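Local coordinates for protein NAD-dependent aldehyde dehydrogenase (Burkholderia multivorans, PDB 5UJU) that probably oxidises aldehydes to the corresponding carboxylic acids with NAD+ as the hydride acceptor, as a member of the aldehyde dehydrogenase family, at residues V77-S82 with T273-G278; S82-A87 with P429-A434; Y139-T144 with I244-I249; L421-L426 with V436-V441. All coordinates share one frame; numbering follows the deposited sequence.

Interaction 1: residues V77-S82 with T273-G278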
loop_
_atom_site.group_PDB
_atom_site.type_symbol
_atom_site.label_atom_id
_atom_site.label_comp_id
_atom_site.label_asym_id
_atom_site.label_seq_id
_atom_site.Cartn_x
_atom_site.Cartn_y
_atom_site.Cartn_z
ATOM N N VAL A 77 -10.140 -22.474 -26.586
ATOM C CA VAL A 77 -8.772 -22.501 -26.097
ATOM C C VAL A 77 -8.714 -23.489 -24.940
ATOM O O VAL A 77 -9.718 -23.739 -24.270
ATOM C CB VAL A 77 -8.336 -21.076 -25.666
ATOM C CG1 VAL A 77 -9.029 -20.676 -24.383
ATOM C CG2 VAL A 77 -6.882 -20.997 -25.476
ATOM N N GLY A 78 -7.541 -24.083 -24.725
ATOM C CA GLY A 78 -7.336 -24.894 -23.539
ATOM C C GLY A 78 -6.612 -26.196 -23.817
ATOM O O GLY A 78 -7.052 -26.993 -24.655
ATOM N N ALA A 79 -5.499 -26.423 -23.123
ATOM C CA ALA A 79 -4.714 -27.637 -23.307
ATOM C C ALA A 79 -4.330 -28.238 -21.971
ATOM O O ALA A 79 -3.210 -28.729 -21.799
ATOM C CB ALA A 79 -3.464 -27.366 -24.143
ATOM N N GLU A 80 -5.243 -28.212 -20.999
ATOM C CA GLU A 80 -4.952 -28.819 -19.703
ATOM C C GLU A 80 -4.789 -30.332 -19.824
ATOM O O GLU A 80 -5.505 -30.994 -20.580
ATOM C CB GLU A 80 -6.063 -28.527 -18.699
ATOM C CG GLU A 80 -6.247 -27.076 -18.313
ATOM C CD GLU A 80 -7.639 -26.850 -17.721
ATOM O OE1 GLU A 80 -8.633 -27.061 -18.447
ATOM O OE2 GLU A 80 -7.744 -26.492 -16.531
ATOM N N ARG A 81 -3.850 -30.877 -19.043
ATOM C CA ARG A 81 -3.610 -32.312 -18.940
ATOM C C ARG A 81 -3.603 -32.710 -17.473
ATOM O O ARG A 81 -3.042 -32.002 -16.637
ATOM C CB ARG A 81 -2.273 -32.701 -19.586
ATOM C CG ARG A 81 -2.085 -32.144 -20.986
ATOM C CD ARG A 81 -2.829 -32.979 -22.024
ATOM N NE ARG A 81 -2.734 -32.403 -23.366
ATOM C CZ ARG A 81 -3.747 -31.819 -24.008
ATOM N NH1 ARG A 81 -4.949 -31.745 -23.447
ATOM N NH2 ARG A 81 -3.562 -31.316 -25.220
ATOM N N SER A 82 -4.212 -33.840 -17.164
ATOM C CA SER A 82 -4.262 -34.308 -15.785
ATOM C C SER A 82 -2.943 -34.978 -15.400
ATOM O O SER A 82 -2.499 -35.897 -16.095
ATOM C CB SER A 82 -5.391 -35.304 -15.615
ATOM O OG SER A 82 -5.289 -35.953 -14.362
ATOM N N THR A 273 -6.167 -19.252 -21.682
ATOM C CA THR A 273 -5.118 -19.147 -22.684
ATOM C C THR A 273 -4.494 -20.513 -22.942
ATOM O O THR A 273 -4.672 -21.474 -22.181
ATOM C CB THR A 273 -4.023 -18.152 -22.254
ATOM O OG1 THR A 273 -3.410 -18.607 -21.038
ATOM C CG2 THR A 273 -4.610 -16.782 -22.002
ATOM N N GLU A 274 -3.703 -20.567 -24.007
ATOM C CA GLU A 274 -2.843 -21.688 -24.324
ATOM C C GLU A 274 -1.453 -21.380 -23.797
ATOM O O GLU A 274 -1.123 -20.218 -23.544
ATOM C CB GLU A 274 -2.755 -21.893 -25.845
ATOM C CG GLU A 274 -4.037 -22.269 -26.575
ATOM C CD GLU A 274 -4.393 -23.742 -26.520
ATOM O OE1 GLU A 274 -3.479 -24.586 -26.544
ATOM O OE2 GLU A 274 -5.598 -24.055 -26.478
ATOM N N PRO A 275 -0.608 -22.392 -23.611
ATOM C CA PRO A 275 0.737 -22.150 -23.082
ATOM C C PRO A 275 1.575 -21.262 -23.990
ATOM O O PRO A 275 1.337 -21.153 -25.199
ATOM C CB PRO A 275 1.337 -23.559 -22.985
ATOM C CG PRO A 275 0.153 -24.441 -22.824
ATOM C CD PRO A 275 -0.896 -23.831 -23.711
ATOM N N ASN A 276 2.606 -20.665 -23.377
ATOM C CA ASN A 276 3.451 -19.636 -23.983
ATOM C C ASN A 276 2.662 -18.341 -24.172
ATOM O O ASN A 276 2.809 -17.652 -25.183
ATOM C CB ASN A 276 4.076 -20.094 -25.311
ATOM C CG ASN A 276 4.715 -21.490 -25.225
ATOM O OD1 ASN A 276 5.136 -21.929 -24.158
ATOM N ND2 ASN A 276 4.792 -22.183 -26.362
ATOM N N ASP A 277 1.821 -18.008 -23.190
ATOM C CA ASP A 277 1.028 -16.786 -23.224
ATOM C C ASP A 277 1.771 -15.579 -22.650
ATOM O O ASP A 277 1.134 -14.569 -22.336
ATOM C CB ASP A 277 -0.303 -17.000 -22.487
ATOM C CG ASP A 277 -0.132 -17.188 -20.968
ATOM O OD1 ASP A 277 1.012 -17.209 -20.469
ATOM O OD2 ASP A 277 -1.155 -17.367 -20.274
ATOM N N GLY A 278 3.097 -15.664 -22.493
ATOM C CA GLY A 278 3.817 -14.619 -21.777
ATOM C C GLY A 278 3.682 -13.248 -22.424
ATOM O O GLY A 278 3.472 -12.243 -21.737
HETATM O O HOH W 1 -4.323 -24.252 -21.664
#
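Val77, at the end of strand 76-77, and the loop residue Gly78 run past the loop residues Thr273 and Glu274, the CA atoms of Val77 and Thr273 6.0 Å apart, with no direct backbone-to-backbone hydrogen bond between them. The link is made instead by the carboxylate of Glu274, whose chain folds at chi2 (-82°) and so turns CD back beside the other segment. Its OE2 accepts the N-H of Gly78 in a short, nearly straight bond, with N and OE2 2.6 Å apart and an angle of 170° at the hydrogen. The donor approaches from above the carboxylate plane, 40° out of it. The other oxygen, OE1, rests against the methyl of Ala79. Next to this bond, Val77 CG2, anti to its backbone N, presses on the aliphatic part of the same glutamate, 3.3 Å from CG. A water forms a second bridge: it accepts from Ala79 N and donates to Thr273 O, the latter 2.8 Å away. Ala79 CB also lies loosely beside Pro275 CD, at 4.4 Å. A weak, long ion pair joins Glu274 OE2 to Arg91, which also bonds to Gly78 O. The contact thus sets the end of strand 76-77, itself paired through Val77 with Tyr92 of strand 92-93, against the loop that leads from strand 268-270 into helix 278-285.

Interaction 2: residues S82-A87 with P429-A434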
loop_
_atom_site.group_PDB
_atom_site.type_symbol
_atom_site.label_atom_id
_atom_site.label_comp_id
_atom_site.label_asym_id
_atom_site.label_seq_id
_atom_site.Cartn_x
_atom_site.Cartn_y
_atom_site.Cartn_z
ATOM N N SER A 82 -4.212 -33.840 -17.164
ATOM C CA SER A 82 -4.262 -34.308 -15.785
ATOM C C SER A 82 -2.943 -34.978 -15.400
ATOM O O SER A 82 -2.499 -35.897 -16.095
ATOM C CB SER A 82 -5.391 -35.304 -15.615
ATOM O OG SER A 82 -5.289 -35.953 -14.362
ATOM N N PRO A 83 -2.302 -34.570 -14.299
ATOM C CA PRO A 83 -1.116 -35.316 -13.841
ATOM C C PRO A 83 -1.418 -36.766 -13.516
ATOM O O PRO A 83 -0.486 -37.576 -13.445
ATOM C CB PRO A 83 -0.661 -34.531 -12.599
ATOM C CG PRO A 83 -1.139 -33.124 -12.863
ATOM C CD PRO A 83 -2.489 -33.321 -13.536
ATOM N N TYR A 84 -2.689 -37.127 -13.348
ATOM C CA TYR A 84 -3.072 -38.508 -13.110
ATOM C C TYR A 84 -3.330 -39.286 -14.394
ATOM O O TYR A 84 -3.628 -40.486 -14.331
ATOM C CB TYR A 84 -4.286 -38.554 -12.180
ATOM C CG TYR A 84 -3.913 -38.154 -10.768
ATOM C CD1 TYR A 84 -3.280 -39.059 -9.923
ATOM C CD2 TYR A 84 -4.138 -36.861 -10.292
ATOM C CE1 TYR A 84 -2.916 -38.709 -8.636
ATOM C CE2 TYR A 84 -3.774 -36.497 -8.981
ATOM C CZ TYR A 84 -3.153 -37.434 -8.170
ATOM O OH TYR A 84 -2.775 -37.121 -6.879
ATOM N N GLY A 85 -3.180 -38.654 -15.554
ATOM C CA GLY A 85 -3.290 -39.366 -16.809
ATOM C C GLY A 85 -4.699 -39.521 -17.334
ATOM O O GLY A 85 -4.887 -40.187 -18.358
ATOM N N VAL A 86 -5.690 -38.930 -16.671
ATOM C CA VAL A 86 -7.072 -38.955 -17.139
ATOM C C VAL A 86 -7.224 -37.966 -18.288
ATOM O O VAL A 86 -6.702 -36.844 -18.233
ATOM C CB VAL A 86 -8.024 -38.621 -15.976
ATOM C CG1 VAL A 86 -9.450 -38.396 -16.478
ATOM C CG2 VAL A 86 -7.993 -39.726 -14.941
ATOM N N ALA A 87 -7.918 -38.385 -19.349
ATOM C CA ALA A 87 -8.213 -37.484 -20.455
ATOM C C ALA A 87 -9.176 -36.393 -19.995
ATOM O O ALA A 87 -10.236 -36.684 -19.439
ATOM C CB ALA A 87 -8.805 -38.269 -21.626
ATOM N N PRO A 429 -1.721 -47.185 -8.086
ATOM C CA PRO A 429 -2.592 -48.372 -8.143
ATOM C C PRO A 429 -3.921 -48.127 -8.847
ATOM O O PRO A 429 -4.523 -49.089 -9.340
ATOM C CB PRO A 429 -2.808 -48.724 -6.667
ATOM C CG PRO A 429 -1.756 -47.959 -5.919
ATOM C CD PRO A 429 -1.494 -46.727 -6.709
ATOM N N ALA A 430 -4.396 -46.882 -8.906
ATOM C CA ALA A 430 -5.704 -46.577 -9.481
ATOM C C ALA A 430 -5.652 -45.793 -10.783
ATOM O O ALA A 430 -6.652 -45.774 -11.510
ATOM C CB ALA A 430 -6.548 -45.774 -8.481
ATOM N N PHE A 431 -4.517 -45.176 -11.113
ATOM C CA PHE A 431 -4.381 -44.337 -12.304
ATOM C C PHE A 431 -3.160 -44.810 -13.077
ATOM O O PHE A 431 -2.037 -44.356 -12.820
ATOM C CB PHE A 431 -4.254 -42.857 -11.943
ATOM C CG PHE A 431 -5.490 -42.269 -11.336
ATOM C CD1 PHE A 431 -6.577 -41.932 -12.137
ATOM C CD2 PHE A 431 -5.573 -42.035 -9.974
ATOM C CE1 PHE A 431 -7.731 -41.378 -11.587
ATOM C CE2 PHE A 431 -6.727 -41.484 -9.418
ATOM C CZ PHE A 431 -7.805 -41.154 -10.231
ATOM N N PRO A 432 -3.352 -45.704 -14.053
ATOM C CA PRO A 432 -2.202 -46.328 -14.732
ATOM C C PRO A 432 -1.228 -45.344 -15.351
ATOM O O PRO A 432 -0.037 -45.656 -15.474
ATOM C CB PRO A 432 -2.869 -47.189 -15.818
ATOM C CG PRO A 432 -4.264 -47.421 -15.334
ATOM C CD PRO A 432 -4.647 -46.192 -14.571
ATOM N N ASP A 433 -1.689 -44.167 -15.761
ATOM C CA ASP A 433 -0.829 -43.216 -16.450
ATOM C C ASP A 433 -0.446 -42.023 -15.583
ATOM O O ASP A 433 0.072 -41.035 -16.108
ATOM C CB ASP A 433 -1.507 -42.744 -17.737
ATOM C CG ASP A 433 -1.671 -43.866 -18.746
ATOM O OD1 ASP A 433 -0.777 -44.738 -18.814
ATOM O OD2 ASP A 433 -2.700 -43.883 -19.456
ATOM N N ALA A 434 -0.663 -42.094 -14.272
ATOM C CA ALA A 434 -0.291 -40.987 -13.406
ATOM C C ALA A 434 1.228 -40.819 -13.369
ATOM O O ALA A 434 1.985 -41.781 -13.537
ATOM C CB ALA A 434 -0.817 -41.214 -11.993
HETATM O O HOH W 2 -4.345 -42.952 -15.442
#
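Tyr84 O takes a hydrogen bond from a water 2.8 Å away, and the same water accepts from Asp433 N, so that one solvent molecule bridges two type I turns, Ser82-Gly85 and Phe431-Ala434. No direct hydrogen bond crosses between them. Each turn is closed by its own backbone bond, and the first is also an ST turn, in which Ser82 OG accepts from Tyr84 N. The turns meet closely: Tyr84 and Ala434 have their CA atoms 3.7 Å apart, and Ala434 CA makes a bent CA-H...O contact with Pro83 O, 3.4 Å away. Tyr84 CB sits over one face of the Phe431 ring, 4.2 Å from its centroid and displaced toward the rim, in a CH-pi contact. The two rings themselves meet obliquely, planes at 49°; Tyr84 CD1 lies against Phe431 CD2 and is 3.9 Å from Ala434 CB. Val86 CG2 touches Phe431 at CE1, 3.7 Å off. Gly85 passes its CA beside Asp433 CB. The contact joins the loop between strands 76-77 and 92-93 to the loop between strands 418-421 and 440-445, and Met142 of helix 134-145 packs on both Tyr84 and Phe431.

Interaction 3: residues Y139-T144 with I244-I249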
loop_
_atom_site.group_PDB
_atom_site.type_symbol
_atom_site.label_atom_id
_atom_site.label_comp_id
_atom_site.label_asym_id
_atom_site.label_seq_id
_atom_site.Cartn_x
_atom_site.Cartn_y
_atom_site.Cartn_z
ATOM N N TYR A 139 -12.140 -32.015 -7.327
ATOM C CA TYR A 139 -11.761 -32.849 -8.465
ATOM C C TYR A 139 -11.073 -32.041 -9.561
ATOM O O TYR A 139 -10.125 -32.524 -10.194
ATOM C CB TYR A 139 -12.987 -33.584 -9.014
ATOM C CG TYR A 139 -13.364 -34.774 -8.158
ATOM C CD1 TYR A 139 -12.536 -35.888 -8.103
ATOM C CD2 TYR A 139 -14.543 -34.792 -7.419
ATOM C CE1 TYR A 139 -12.858 -36.986 -7.323
ATOM C CE2 TYR A 139 -14.880 -35.892 -6.637
ATOM C CZ TYR A 139 -14.028 -36.986 -6.593
ATOM O OH TYR A 139 -14.338 -38.087 -5.824
ATOM N N SER A 140 -11.518 -30.807 -9.797
ATOM C CA SER A 140 -10.870 -30.007 -10.831
ATOM C C SER A 140 -9.445 -29.635 -10.445
ATOM O O SER A 140 -8.579 -29.517 -11.319
ATOM C CB SER A 140 -11.682 -28.743 -11.116
ATOM O OG SER A 140 -11.574 -27.791 -10.069
ATOM N N VAL A 141 -9.190 -29.429 -9.151
ATOM C CA VAL A 141 -7.836 -29.148 -8.683
ATOM C C VAL A 141 -6.969 -30.402 -8.780
ATOM O O VAL A 141 -5.819 -30.348 -9.245
ATOM C CB VAL A 141 -7.900 -28.579 -7.250
ATOM C CG1 VAL A 141 -6.529 -28.654 -6.538
ATOM C CG2 VAL A 141 -8.433 -27.129 -7.293
ATOM N N MET A 142 -7.521 -31.548 -8.374
ATOM C CA MET A 142 -6.793 -32.810 -8.434
ATOM C C MET A 142 -6.298 -33.089 -9.847
ATOM O O MET A 142 -5.123 -33.410 -10.050
ATOM C CB MET A 142 -7.693 -33.947 -7.942
ATOM C CG MET A 142 -7.085 -35.342 -8.042
ATOM S SD MET A 142 -8.180 -36.631 -7.413
ATOM C CE MET A 142 -7.252 -38.087 -7.897
ATOM N N HIS A 143 -7.169 -32.933 -10.846
ATOM C CA HIS A 143 -6.803 -33.296 -12.206
ATOM C C HIS A 143 -6.237 -32.136 -13.006
ATOM O O HIS A 143 -6.121 -32.242 -14.229
ATOM C CB HIS A 143 -7.990 -33.946 -12.917
ATOM C CG HIS A 143 -8.304 -35.303 -12.374
ATOM N ND1 HIS A 143 -7.485 -36.391 -12.591
ATOM C CD2 HIS A 143 -9.296 -35.736 -11.559
ATOM C CE1 HIS A 143 -7.985 -37.445 -11.973
ATOM N NE2 HIS A 143 -9.082 -37.074 -11.336
ATOM N N THR A 144 -5.842 -31.055 -12.350
ATOM C CA THR A 144 -4.959 -30.107 -13.016
ATOM C C THR A 144 -3.634 -29.947 -12.297
ATOM O O THR A 144 -2.589 -29.918 -12.949
ATOM C CB THR A 144 -5.615 -28.715 -13.168
ATOM O OG1 THR A 144 -6.100 -28.253 -11.902
ATOM C CG2 THR A 144 -6.756 -28.783 -14.150
ATOM N N ILE A 244 -6.772 -24.214 -15.391
ATOM C CA ILE A 244 -7.861 -23.273 -15.675
ATOM C C ILE A 244 -9.148 -23.668 -14.964
ATOM O O ILE A 244 -9.806 -22.832 -14.349
ATOM C CB ILE A 244 -8.093 -23.167 -17.195
ATOM C CG1 ILE A 244 -6.832 -22.674 -17.906
ATOM C CG2 ILE A 244 -9.300 -22.241 -17.489
ATOM C CD1 ILE A 244 -6.843 -22.977 -19.411
ATOM N N LEU A 245 -9.518 -24.942 -15.050
ATOM C CA LEU A 245 -10.835 -25.392 -14.606
ATOM C C LEU A 245 -11.208 -24.934 -13.204
ATOM O O LEU A 245 -12.352 -24.483 -13.021
ATOM C CB LEU A 245 -10.935 -26.922 -14.716
ATOM C CG LEU A 245 -12.358 -27.459 -14.478
ATOM C CD1 LEU A 245 -13.346 -26.803 -15.466
ATOM C CD2 LEU A 245 -12.457 -28.985 -14.565
ATOM N N PRO A 246 -10.336 -25.026 -12.183
ATOM C CA PRO A 246 -10.749 -24.549 -10.849
ATOM C C PRO A 246 -11.159 -23.088 -10.832
ATOM O O PRO A 246 -12.096 -22.733 -10.108
ATOM C CB PRO A 246 -9.501 -24.809 -9.969
ATOM C CG PRO A 246 -8.785 -25.906 -10.658
ATOM C CD PRO A 246 -9.006 -25.673 -12.131
ATOM N N LEU A 247 -10.475 -22.222 -11.590
ATOM C CA LEU A 247 -10.871 -20.824 -11.625
ATOM C C LEU A 247 -12.020 -20.570 -12.596
ATOM O O LEU A 247 -12.772 -19.617 -12.400
ATOM C CB LEU A 247 -9.678 -19.945 -11.978
ATOM C CG LEU A 247 -8.695 -19.887 -10.798
ATOM C CD1 LEU A 247 -7.364 -19.315 -11.254
ATOM C CD2 LEU A 247 -9.281 -19.068 -9.630
ATOM N N ALA A 248 -12.177 -21.402 -13.629
ATOM C CA ALA A 248 -13.344 -21.272 -14.506
ATOM C C ALA A 248 -14.630 -21.562 -13.743
ATOM O O ALA A 248 -15.616 -20.822 -13.864
ATOM C CB ALA A 248 -13.219 -22.213 -15.702
ATOM N N ILE A 249 -14.630 -22.635 -12.943
ATOM C CA ILE A 249 -15.759 -22.923 -12.059
ATOM C C ILE A 249 -16.005 -21.745 -11.126
ATOM O O ILE A 249 -17.153 -21.332 -10.915
ATOM C CB ILE A 249 -15.500 -24.219 -11.264
ATOM C CG1 ILE A 249 -15.432 -25.432 -12.184
ATOM C CG2 ILE A 249 -16.555 -24.420 -10.184
ATOM C CD1 ILE A 249 -14.880 -26.667 -11.473
#
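Ser140 and Pro246 face each other where two helices come together, the CB of each directed at the other segment. Ser140 OG lies 3.4 Å from Pro246 CG, against the ring's carbons, and bonds to Ile137 O of its own helix; chi1 of 73° sets it between the backbone N and the carbonyl carbon. Its CB meets a branch of Leu245, with CD2 at 3.5 Å, while Ile249 CD1 closes on the same serine from the next turn of the helix. Three side chains border the proline ring: Ser140, Val141 and Thr144. Val141 CG2 crosses it at a slant, 3.6 Å from CG. Thr144 reaches toward it tip to tip, OG1 standing 3.8 Å from CG. That hydroxyl donates to Ser140 O over 2.8 Å, in the carbonyl plane and on a lone pair. Both hydroxyls thus bond to carbonyls of their own helix, and no hydrogen bond crosses between the two segments, which meet in the buried interface by van der Waals contact. The axes of these short helical segments pass 8.9 Å apart, their directions 157° from each other. This is roughly antiparallel helix packing, joining helix 134-145 to the N-terminal part of helix 245-260, the connecting helix of a beta-alpha-beta crossover between parallel strands 234-238 and 268-270, consistent with the Rossmann-type NAD-binding domain of aldehyde dehydrogenases.

Interaction 4: residues L421-L426 with V436-V441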
loop_
_atom_site.group_PDB
_atom_site.type_symbol
_atom_site.label_atom_id
_atom_site.label_comp_id
_atom_site.label_asym_id
_atom_site.label_seq_id
_atom_site.Cartn_x
_atom_site.Cartn_y
_atom_site.Cartn_z
ATOM N N LEU A 421 18.884 -40.375 -0.718
ATOM C CA LEU A 421 17.714 -41.176 -1.046
ATOM C C LEU A 421 17.355 -40.843 -2.478
ATOM O O LEU A 421 17.110 -39.676 -2.791
ATOM C CB LEU A 421 16.537 -40.881 -0.109
ATOM C CG LEU A 421 15.178 -41.436 -0.548
ATOM C CD1 LEU A 421 15.236 -42.953 -0.602
ATOM C CD2 LEU A 421 14.108 -40.992 0.421
ATOM N N ASP A 422 17.368 -41.848 -3.347
ATOM C CA ASP A 422 17.088 -41.598 -4.747
ATOM C C ASP A 422 15.587 -41.518 -4.959
ATOM O O ASP A 422 14.807 -42.172 -4.264
ATOM C CB ASP A 422 17.704 -42.673 -5.646
ATOM C CG ASP A 422 17.768 -42.237 -7.107
ATOM O OD1 ASP A 422 17.547 -41.037 -7.372
ATOM O OD2 ASP A 422 18.068 -43.071 -7.988
ATOM N N SER A 423 15.198 -40.692 -5.925
ATOM C CA SER A 423 13.818 -40.567 -6.366
ATOM C C SER A 423 13.452 -41.735 -7.273
ATOM O O SER A 423 14.188 -42.049 -8.213
ATOM C CB SER A 423 13.640 -39.244 -7.107
ATOM O OG SER A 423 12.377 -39.183 -7.729
ATOM N N GLN A 424 12.295 -42.350 -7.023
ATOM C CA GLN A 424 11.817 -43.481 -7.809
ATOM C C GLN A 424 10.505 -43.134 -8.501
ATOM O O GLN A 424 9.790 -42.224 -8.086
ATOM C CB GLN A 424 11.592 -44.722 -6.929
ATOM C CG GLN A 424 12.730 -45.060 -5.976
ATOM C CD GLN A 424 14.004 -45.417 -6.694
ATOM O OE1 GLN A 424 14.028 -45.552 -7.920
ATOM N NE2 GLN A 424 15.085 -45.581 -5.931
ATOM N N THR A 425 10.220 -43.846 -9.595
ATOM C CA THR A 425 8.919 -43.770 -10.256
ATOM C C THR A 425 7.981 -44.805 -9.643
ATOM O O THR A 425 8.336 -45.985 -9.523
ATOM C CB THR A 425 9.063 -44.008 -11.760
ATOM O OG1 THR A 425 9.934 -43.019 -12.312
ATOM C CG2 THR A 425 7.708 -43.931 -12.459
ATOM N N LEU A 426 6.774 -44.376 -9.291
ATOM C CA LEU A 426 5.781 -45.282 -8.739
ATOM C C LEU A 426 4.670 -45.514 -9.764
ATOM O O LEU A 426 4.335 -44.627 -10.554
ATOM C CB LEU A 426 5.178 -44.715 -7.443
ATOM C CG LEU A 426 6.073 -44.337 -6.253
ATOM C CD1 LEU A 426 5.225 -44.038 -5.038
ATOM C CD2 LEU A 426 7.094 -45.452 -5.947
ATOM N N VAL A 436 4.055 -40.040 -11.020
ATOM C CA VAL A 436 4.316 -40.077 -9.583
ATOM C C VAL A 436 5.809 -40.320 -9.386
ATOM O O VAL A 436 6.358 -41.273 -9.953
ATOM C CB VAL A 436 3.495 -41.175 -8.877
ATOM C CG1 VAL A 436 3.713 -41.144 -7.349
ATOM C CG2 VAL A 436 2.015 -41.081 -9.206
ATOM N N ARG A 437 6.449 -39.487 -8.553
ATOM C CA ARG A 437 7.874 -39.582 -8.254
ATOM C C ARG A 437 8.114 -39.335 -6.769
ATOM O O ARG A 437 7.546 -38.402 -6.196
ATOM C CB ARG A 437 8.686 -38.538 -9.038
ATOM C CG ARG A 437 8.539 -38.560 -10.531
ATOM C CD ARG A 437 9.145 -39.814 -11.105
ATOM N NE ARG A 437 9.366 -39.713 -12.549
ATOM C CZ ARG A 437 8.494 -40.111 -13.465
ATOM N NH1 ARG A 437 7.331 -40.629 -13.087
ATOM N NH2 ARG A 437 8.782 -39.991 -14.756
ATOM N N THR A 438 8.988 -40.145 -6.160
ATOM C CA THR A 438 9.307 -40.012 -4.737
ATOM C C THR A 438 10.389 -38.954 -4.532
ATOM O O THR A 438 11.078 -38.578 -5.482
ATOM C CB THR A 438 9.761 -41.360 -4.161
ATOM O OG1 THR A 438 10.950 -41.819 -4.823
ATOM C CG2 THR A 438 8.657 -42.393 -4.330
ATOM N N PRO A 439 10.565 -38.454 -3.304
ATOM C CA PRO A 439 11.522 -37.361 -3.100
ATOM C C PRO A 439 12.975 -37.776 -3.298
ATOM O O PRO A 439 13.389 -38.907 -3.009
ATOM C CB PRO A 439 11.273 -36.935 -1.648
ATOM C CG PRO A 439 9.869 -37.381 -1.353
ATOM C CD PRO A 439 9.718 -38.661 -2.109
ATOM N N LEU A 440 13.751 -36.819 -3.799
ATOM C CA LEU A 440 15.198 -36.920 -3.904
ATOM C C LEU A 440 15.823 -36.151 -2.747
ATOM O O LEU A 440 15.526 -34.966 -2.554
ATOM C CB LEU A 440 15.685 -36.352 -5.237
ATOM C CG LEU A 440 17.206 -36.237 -5.418
ATOM C CD1 LEU A 440 17.861 -37.620 -5.517
ATOM C CD2 LEU A 440 17.494 -35.419 -6.643
ATOM N N VAL A 441 16.683 -36.821 -1.978
ATOM C CA VAL A 441 17.355 -36.199 -0.844
ATOM C C VAL A 441 18.853 -36.303 -1.062
ATOM O O VAL A 441 19.380 -37.402 -1.278
ATOM C CB VAL A 441 16.956 -36.831 0.501
ATOM C CG1 VAL A 441 17.653 -36.081 1.632
ATOM C CG2 VAL A 441 15.430 -36.770 0.705
HETATM O O HOH W 3 12.694 -41.406 -2.742
HETATM O O HOH W 4 4.390 -42.593 -12.414
#
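Thr438 CB lies beside the backbone of Gln424, and its two branches part there. OG1, placed by a chi1 of 61°, accepts the N-H of Gln424 over 2.6 Å, nearly straight at 165°. It also donates to a water that in turn donates hydrogen bonds to Asp422 O and Pro439 O, bridging the two backbones. CG2 takes the other course and abuts Leu426, 3.8 Å from CG, the two side chains crossing at about a right angle. The residue's backbone is used as well: Thr438 N donates to Gln424 O, and Thr438 O receives Ser423 OG at 2.7 Å. The backbone pairing is an interrupted antiparallel ladder: Leu421 and Val441 form a hydrogen-bonded pair, Thr425 and Arg437 a single bridge further on, with the Thr438 and Ser423 side-chain bonds between them. It joins strand 418-421, outermost within this chain in a mixed sheet that is probably the family's catalytic-domain sheet, to strand 440-445. Leu426 N donates to Val436 O, 3.2 Å away, from above the carbonyl plane, and Leu426 CB packs on Val436 CG1. Thr425 lies alongside Arg437, pointing the same way, with OG1 over one guanidinium face, 3.3 Å above its plane. Asp422 OD1 is salt-bridged to Arg414 of helix 404-414.

How the interactions relate
From the N terminus, residues 77-82 lead straight into 82-87, sharing Ser82, and the two halves of this loop part company: interaction 1 closes a loop of 190 residues at 273-278, interaction 2 a longer one at 429-434, so the two cross. Interaction 3, between helices 134-145 and 245-260, falls within both loops and touches both contacts, through Glu80 OE2 at the backbone N atoms of Ile244 and Leu245, and Ser82 OG at His143. Interaction 4 is a local hairpin-like closure whose nine intervening residues include 429-434, so it crosses interaction 2 too. Interactions 1 and 3 come before it in series. Interaction 2 ties the loop between strands 76-77 and 92-93 to the loop joining strands 418-421 and 440-445.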